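Local coordinates for guanylate kinase (Coxiella burnetii, PDB 3TR0), which catalyses the ATP-dependent phosphorylation of GMP to GDP, a step thought to serve the recycling of GMP, at residues T85-D88 against W89-Q93; D171-D174 against Q175-N179; I137-R140 against Q141-T144. All blocks are in the same frame, centred on the assembly; numbering follows the deposited sequence.

Contact 1: T85-D88 against W89-Q93; sequences TEKD and WVLRQ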
# COMPACT_ATOMS: atom_id res chain seq x y z
N THR A 85 -14.46 4.81 -20.76
CA THR A 85 -15.10 4.50 -19.48
C THR A 85 -16.31 5.40 -19.28
O THR A 85 -16.17 6.61 -19.13
CB THR A 85 -14.12 4.73 -18.30
OG1 THR A 85 -13.00 3.84 -18.43
CG2 THR A 85 -14.82 4.47 -16.98
N GLU A 86 -17.49 4.80 -19.28
CA GLU A 86 -18.72 5.56 -19.06
C GLU A 86 -18.67 6.19 -17.67
O GLU A 86 -18.45 5.50 -16.67
CB GLU A 86 -19.95 4.67 -19.24
CG GLU A 86 -21.26 5.42 -19.44
CD GLU A 86 -21.92 5.78 -18.13
OE1 GLU A 86 -21.93 4.93 -17.22
OE2 GLU A 86 -22.42 6.92 -18.00
N LYS A 87 -18.87 7.50 -17.62
CA LYS A 87 -18.63 8.27 -16.40
C LYS A 87 -19.64 8.01 -15.29
O LYS A 87 -19.27 7.88 -14.12
CB LYS A 87 -18.62 9.77 -16.72
CG LYS A 87 -18.35 10.64 -15.50
CD LYS A 87 -18.69 12.09 -15.78
CE LYS A 87 -20.16 12.26 -16.11
NZ LYS A 87 -20.52 13.68 -16.37
N ASP A 88 -20.92 7.95 -15.64
CA ASP A 88 -21.96 7.90 -14.61
C ASP A 88 -21.91 6.62 -13.78
O ASP A 88 -22.11 6.66 -12.56
CB ASP A 88 -23.34 8.10 -15.23
CG ASP A 88 -24.36 8.55 -14.20
OD1 ASP A 88 -24.20 9.66 -13.66
OD2 ASP A 88 -25.31 7.79 -13.94
N TRP A 89 -21.66 5.49 -14.43
CA TRP A 89 -21.62 4.23 -13.70
C TRP A 89 -20.54 4.26 -12.63
O TRP A 89 -20.75 3.81 -11.51
CB TRP A 89 -21.39 3.05 -14.64
CG TRP A 89 -21.32 1.74 -13.93
CD1 TRP A 89 -22.36 0.89 -13.69
CD2 TRP A 89 -20.16 1.14 -13.34
NE1 TRP A 89 -21.92 -0.21 -12.99
CE2 TRP A 89 -20.57 -0.08 -12.77
CE3 TRP A 89 -18.82 1.51 -13.26
CZ2 TRP A 89 -19.68 -0.94 -12.13
CZ3 TRP A 89 -17.93 0.66 -12.61
CH2 TRP A 89 -18.37 -0.55 -12.05
N VAL A 90 -19.38 4.79 -12.98
CA VAL A 90 -18.26 4.87 -12.05
C VAL A 90 -18.61 5.73 -10.83
O VAL A 90 -18.40 5.33 -9.69
CB VAL A 90 -17.00 5.44 -12.73
CG1 VAL A 90 -15.92 5.73 -11.71
CG2 VAL A 90 -16.48 4.47 -13.79
N LEU A 91 -19.17 6.90 -11.09
CA LEU A 91 -19.53 7.81 -10.00
C LEU A 91 -20.61 7.23 -9.09
O LEU A 91 -20.60 7.47 -7.89
CB LEU A 91 -19.93 9.18 -10.54
CG LEU A 91 -18.83 9.89 -11.34
CD1 LEU A 91 -19.27 11.30 -11.72
CD2 LEU A 91 -17.53 9.93 -10.55
N ARG A 92 -21.55 6.48 -9.66
CA ARG A 92 -22.55 5.79 -8.84
C ARG A 92 -21.90 4.80 -7.86
O ARG A 92 -22.30 4.72 -6.70
CB ARG A 92 -23.58 5.07 -9.70
CG ARG A 92 -24.49 6.01 -10.47
CD ARG A 92 -25.81 5.33 -10.83
NE ARG A 92 -25.63 4.09 -11.59
CZ ARG A 92 -25.44 4.04 -12.91
NH1 ARG A 92 -25.39 5.16 -13.61
NH2 ARG A 92 -25.30 2.87 -13.52
N GLN A 93 -20.91 4.06 -8.35
CA GLN A 93 -20.19 3.10 -7.52
C GLN A 93 -19.43 3.79 -6.39
O GLN A 93 -19.49 3.35 -5.24
CB GLN A 93 -19.20 2.29 -8.37
CG GLN A 93 -19.83 1.61 -9.57
CD GLN A 93 -21.09 0.84 -9.22
OE1 GLN A 93 -21.12 0.08 -8.25
NE2 GLN A 93 -22.14 1.04 -10.01
O HOH W 1 -24.86 5.43 -16.74

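Contact 2: D171-D174 against Q175-N179; sequences DNFD and QAVQN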
# COMPACT_ATOMS: atom_id res chain seq x y z
N ASP A 171 3.95 -13.68 -13.29
CA ASP A 171 4.70 -14.90 -13.55
C ASP A 171 4.04 -16.09 -12.86
O ASP A 171 4.17 -17.23 -13.29
CB ASP A 171 6.16 -14.75 -13.12
CG ASP A 171 6.31 -14.40 -11.65
OD1 ASP A 171 5.32 -13.98 -11.01
OD2 ASP A 171 7.44 -14.53 -11.13
N ASN A 172 3.34 -15.81 -11.76
CA ASN A 172 2.53 -16.80 -11.09
C ASN A 172 1.17 -16.19 -10.76
O ASN A 172 1.09 -15.21 -10.02
CB ASN A 172 3.21 -17.31 -9.82
CG ASN A 172 2.37 -18.33 -9.07
OD1 ASN A 172 1.43 -17.98 -8.36
ND2 ASN A 172 2.71 -19.61 -9.22
N PHE A 173 0.11 -16.77 -11.30
CA PHE A 173 -1.23 -16.18 -11.18
C PHE A 173 -1.64 -15.88 -9.74
O PHE A 173 -2.06 -14.77 -9.42
CB PHE A 173 -2.27 -17.08 -11.83
CG PHE A 173 -3.62 -16.45 -11.97
CD1 PHE A 173 -3.89 -15.58 -13.01
CD2 PHE A 173 -4.63 -16.72 -11.05
CE1 PHE A 173 -5.14 -15.00 -13.15
CE2 PHE A 173 -5.87 -16.14 -11.18
CZ PHE A 173 -6.13 -15.28 -12.23
N ASP A 174 -1.54 -16.89 -8.87
CA ASP A 174 -1.94 -16.71 -7.48
C ASP A 174 -1.14 -15.61 -6.79
O ASP A 174 -1.70 -14.81 -6.04
CB ASP A 174 -1.78 -18.02 -6.71
CG ASP A 174 -2.89 -19.01 -6.99
OD1 ASP A 174 -3.99 -18.84 -6.43
OD2 ASP A 174 -2.66 -19.96 -7.76
N GLN A 175 0.16 -15.57 -7.04
CA GLN A 175 1.01 -14.57 -6.39
C GLN A 175 0.69 -13.16 -6.89
O GLN A 175 0.66 -12.21 -6.10
CB GLN A 175 2.49 -14.91 -6.61
CG GLN A 175 2.88 -16.24 -5.99
CD GLN A 175 4.11 -16.85 -6.63
OE1 GLN A 175 4.89 -16.15 -7.28
NE2 GLN A 175 4.28 -18.15 -6.47
N ALA A 176 0.44 -13.04 -8.19
CA ALA A 176 0.09 -11.76 -8.78
C ALA A 176 -1.24 -11.25 -8.23
O ALA A 176 -1.37 -10.07 -7.90
CB ALA A 176 0.03 -11.87 -10.30
N VAL A 177 -2.23 -12.13 -8.14
CA VAL A 177 -3.51 -11.77 -7.53
C VAL A 177 -3.28 -11.31 -6.09
O VAL A 177 -3.79 -10.27 -5.68
CB VAL A 177 -4.51 -12.94 -7.55
CG1 VAL A 177 -5.78 -12.57 -6.79
CG2 VAL A 177 -4.84 -13.33 -8.98
N GLN A 178 -2.52 -12.09 -5.33
CA GLN A 178 -2.24 -11.72 -3.94
C GLN A 178 -1.56 -10.36 -3.83
O GLN A 178 -1.80 -9.62 -2.88
CB GLN A 178 -1.39 -12.79 -3.24
CG GLN A 178 -1.06 -12.45 -1.79
CD GLN A 178 -2.30 -12.36 -0.91
OE1 GLN A 178 -2.92 -13.37 -0.59
NE2 GLN A 178 -2.66 -11.13 -0.53
N ASN A 179 -0.70 -10.03 -4.79
CA ASN A 179 -0.06 -8.72 -4.78
C ASN A 179 -1.03 -7.59 -5.07
O ASN A 179 -0.96 -6.52 -4.46
CB ASN A 179 1.13 -8.69 -5.74
CG ASN A 179 2.33 -9.42 -5.19
OD1 ASN A 179 2.52 -9.48 -3.97
ND2 ASN A 179 3.14 -9.99 -6.07
O HOH W 2 5.22 -13.41 -8.29

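Contact 3: I137-R140 against Q141-T144; sequences IKRR and QDDT. With SO4 (sulfate ion), chain B.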
# COMPACT_ATOMS: atom_id res chain seq x y z
N ILE A 137 -0.89 -15.70 -29.27
CA ILE A 137 -1.03 -16.70 -30.33
C ILE A 137 -2.10 -17.72 -29.96
O ILE A 137 -2.86 -18.17 -30.81
CB ILE A 137 0.29 -17.44 -30.60
CG1 ILE A 137 1.35 -16.47 -31.15
CG2 ILE A 137 0.07 -18.58 -31.59
CD1 ILE A 137 1.04 -15.95 -32.54
N LYS A 138 -2.16 -18.09 -28.68
CA LYS A 138 -3.10 -19.11 -28.22
C LYS A 138 -4.55 -18.64 -28.23
O LYS A 138 -5.46 -19.44 -28.05
CB LYS A 138 -2.72 -19.64 -26.84
CG LYS A 138 -1.50 -20.54 -26.85
CD LYS A 138 -1.47 -21.47 -25.65
CE LYS A 138 -1.35 -20.71 -24.35
NZ LYS A 138 -1.38 -21.63 -23.17
N ARG A 139 -4.76 -17.34 -28.43
CA ARG A 139 -6.10 -16.81 -28.57
C ARG A 139 -6.54 -16.95 -30.02
O ARG A 139 -6.33 -16.05 -30.83
CB ARG A 139 -6.16 -15.35 -28.11
CG ARG A 139 -5.86 -15.21 -26.63
CD ARG A 139 -5.91 -13.77 -26.13
NE ARG A 139 -5.63 -13.74 -24.70
CZ ARG A 139 -5.45 -12.63 -23.99
NH1 ARG A 139 -5.51 -11.44 -24.56
NH2 ARG A 139 -5.21 -12.72 -22.69
N ARG A 140 -7.12 -18.09 -30.34
CA ARG A 140 -7.53 -18.39 -31.71
C ARG A 140 -8.53 -17.38 -32.24
O ARG A 140 -8.76 -17.30 -33.45
CB ARG A 140 -8.06 -19.82 -31.81
CG ARG A 140 -8.72 -20.34 -30.54
CD ARG A 140 -8.97 -21.84 -30.63
NE ARG A 140 -9.82 -22.20 -31.76
CZ ARG A 140 -11.14 -22.37 -31.69
NH1 ARG A 140 -11.76 -22.22 -30.53
NH2 ARG A 140 -11.82 -22.70 -32.78
N GLN A 141 -9.13 -16.61 -31.33
CA GLN A 141 -10.09 -15.58 -31.71
C GLN A 141 -9.40 -14.41 -32.40
O GLN A 141 -10.04 -13.64 -33.13
CB GLN A 141 -10.82 -15.07 -30.46
CG GLN A 141 -9.98 -14.16 -29.59
CD GLN A 141 -10.15 -14.44 -28.11
OE1 GLN A 141 -10.44 -15.57 -27.71
NE2 GLN A 141 -9.95 -13.42 -27.29
N ASP A 142 -8.10 -14.27 -32.18
CA ASP A 142 -7.33 -13.15 -32.73
C ASP A 142 -6.58 -13.54 -34.00
O ASP A 142 -6.10 -14.67 -34.13
CB ASP A 142 -6.34 -12.62 -31.69
CG ASP A 142 -7.02 -12.04 -30.46
OD1 ASP A 142 -8.04 -11.34 -30.62
OD2 ASP A 142 -6.53 -12.28 -29.34
N ASP A 143 -6.49 -12.60 -34.93
CA ASP A 143 -5.74 -12.80 -36.16
C ASP A 143 -4.26 -12.96 -35.86
O ASP A 143 -3.70 -12.19 -35.07
CB ASP A 143 -5.97 -11.62 -37.11
CG ASP A 143 -5.52 -11.91 -38.53
OD1 ASP A 143 -4.52 -12.64 -38.70
OD2 ASP A 143 -6.16 -11.40 -39.47
N THR A 144 -3.62 -13.94 -36.48
CA THR A 144 -2.22 -14.25 -36.19
C THR A 144 -1.26 -13.44 -37.06
O THR A 144 -0.06 -13.72 -37.10
CB THR A 144 -1.94 -15.76 -36.36
OG1 THR A 144 -2.95 -16.52 -35.69
CG2 THR A 144 -0.58 -16.13 -35.78
S SO4 B . -4.53 -9.44 -21.39
O1 SO4 B . -5.84 -9.26 -20.78
O2 SO4 B . -4.58 -9.09 -22.80
O3 SO4 B . -3.55 -8.57 -20.72
O4 SO4 B . -4.13 -10.83 -21.27

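Contact 1: T85-D88 against W89-Q93
Glu86 turns its carboxylate back over the first turn of the helix that follows it and takes the backbone N of Trp89 on OE1, 2.9 Å away. The bond reaches the syn side of the carboxylate, 28° out of its plane. Two torsions set this up: CG lies anti to the backbone N, and the bend at chi2, -86°, folds the carboxyl end back to the amides. OE2 takes the N of Asp88 at 3.0 Å, from well above the carboxylate plane. With two amides on one carboxylate, the group is fixed in rotation as well as position. OE1 also sits against Trp89 CB, while the indole, steeply inclined to the carboxylate, leads away to pack on Lys35 and Val100. Glu86 is thus the N-cap of helix 87-95, entered directly from strand 81-86 of the GMP-binding part of the guanylate kinase fold; its negative charge at the positive end of the helix dipole is probably stabilising. Within the same turn Asp88 starts an i to i+4 salt bridge to Arg92, Asp88 OD2 to Arg92 NH1 at 2.7 Å. The carboxylate oxygen comes to the guanidinium edge near its plane, but the two planes are 52° apart and the N-H points poorly, so as a hydrogen bond it is weak. A water accepts from Arg92 NH1 and donates weakly to Glu86 OE1, joining cap and salt bridge. On the buried side Thr85 CG2 meets Val90 CG2 at 3.6 Å, the two side chains crossing at about a right angle. Thr85 OG1, on the other branch of CB, is hydrogen-bonded to Glu74 OE1, and the residue touches the bound GMP; Val90 packs on Leu73. Toward solvent, Leu91 CD1 lies on the aliphatic CG of Lys87, 3.9 Å off.

Contact 2: D171-D174 against Q175-N179
An N-cap opens helix 173-187: Asn172, the residue just before it, uses its side-chain OD1 to accept from the backbone N of Gln175 at 3.0 Å. The donor lies in the plane of the amide, on a lone pair of OD1, and the N-H···O angle is 159°. With CG anti to the backbone N (chi1 179°), the carboxamide of Asn172 is carried over the first turn to meet that amide. The amide of Gln175 then lies flat over that of Asn172, their planes only 8° apart, with Gln175 NE2 3.2 Å from Asn172 CG. This is a stack and not a side-chain hydrogen bond. Asp171 joins through water, which donates to Asp171 OD1 at 2.8 Å and to Gln175 OE1 at 2.9 Å, holding the outer end of the glutamine. Behind the cap the ordinary helical ladder takes over, Ala176 N to Asn172 O and Val177 N to Phe173 O. A turn along, Val177 CG2 comes over one face of the Phe173 ring in a CH-pi contact, 4.0 Å from the centroid and displaced toward the rim. Phe173 also packs on Leu23 and Ala26, and Ala176 and Val177 touch Leu23. Helix 173-187, which follows strand 166-169, the outermost strand of the parallel sheet in this chain, thus lays this face of its first turns against helix 20-30, the helix that follows the P-loop.

Contact 3: I137-R140 against Q141-T144
From CG to NE the chain of Arg139 is fully extended (chi2 180°), and with CG anti to the carbonyl carbon it runs straight out to a sulfate ion. In Asp142 too CG lies anti to the carbonyl carbon (chi1 -64°), and from their two places in the turn the side chains run side by side, pointing the same way. They leave opposite ends of a type I beta turn, Arg139 to Asp142, in the loop between helices 129-137 and 147-158, the lid region of the guanylate kinase fold. The turn is closed by Asp142 N donating to Arg139 O at 2.9 Å, with the donor above the carbonyl plane. Asp142 OD2 rests 3.3 Å from Arg139 CB, beside the aliphatic part of the arginine, while its carboxylate is turned 57° from the guanidinium. The two groups do not pair: Asp142 forms salt bridges with Arg46 through OD1 and with Arg150 through OD2. Where the loop leaves helix 129-137, Ile137 CD1 meets CG2 of the poorly ordered Thr144 at 3.6 Å. The sulfate, probably from the crystallisation liquor, also takes backbone amides of Gly17, Gly19, Lys20 and Thr21 in the P-loop, consistent with its standing in for a nucleotide phosphate. Arg139 adds a two-pronged grip at its guanidinium edge, NH1 to sulfate O2 at 3.1 Å and the shorter NH2 to sulfate O4 at 2.6 Å.

The three contacts follow one another along the chain in the order 1, 3, 2, and none touches another. Contacts 1 and 3 both adjoin the nucleotide sites, contact 1 at the GMP pocket and contact 3 at the P-loop: the side chain of Thr85 is about 4 Å from the bound GMP, and that of Arg139 is about 6 Å from the same GMP while it holds the sulfate in the P-loop. Their centres nevertheless stand 32 Å apart. Contact 2 packs on helix 20-30, with the Phe173 side chain about 7 Å from that of Gly19; its nearest atoms are about 10 Å from contact 3 and about 18 Å from contact 1, which is on the opposite side of the chain's centre.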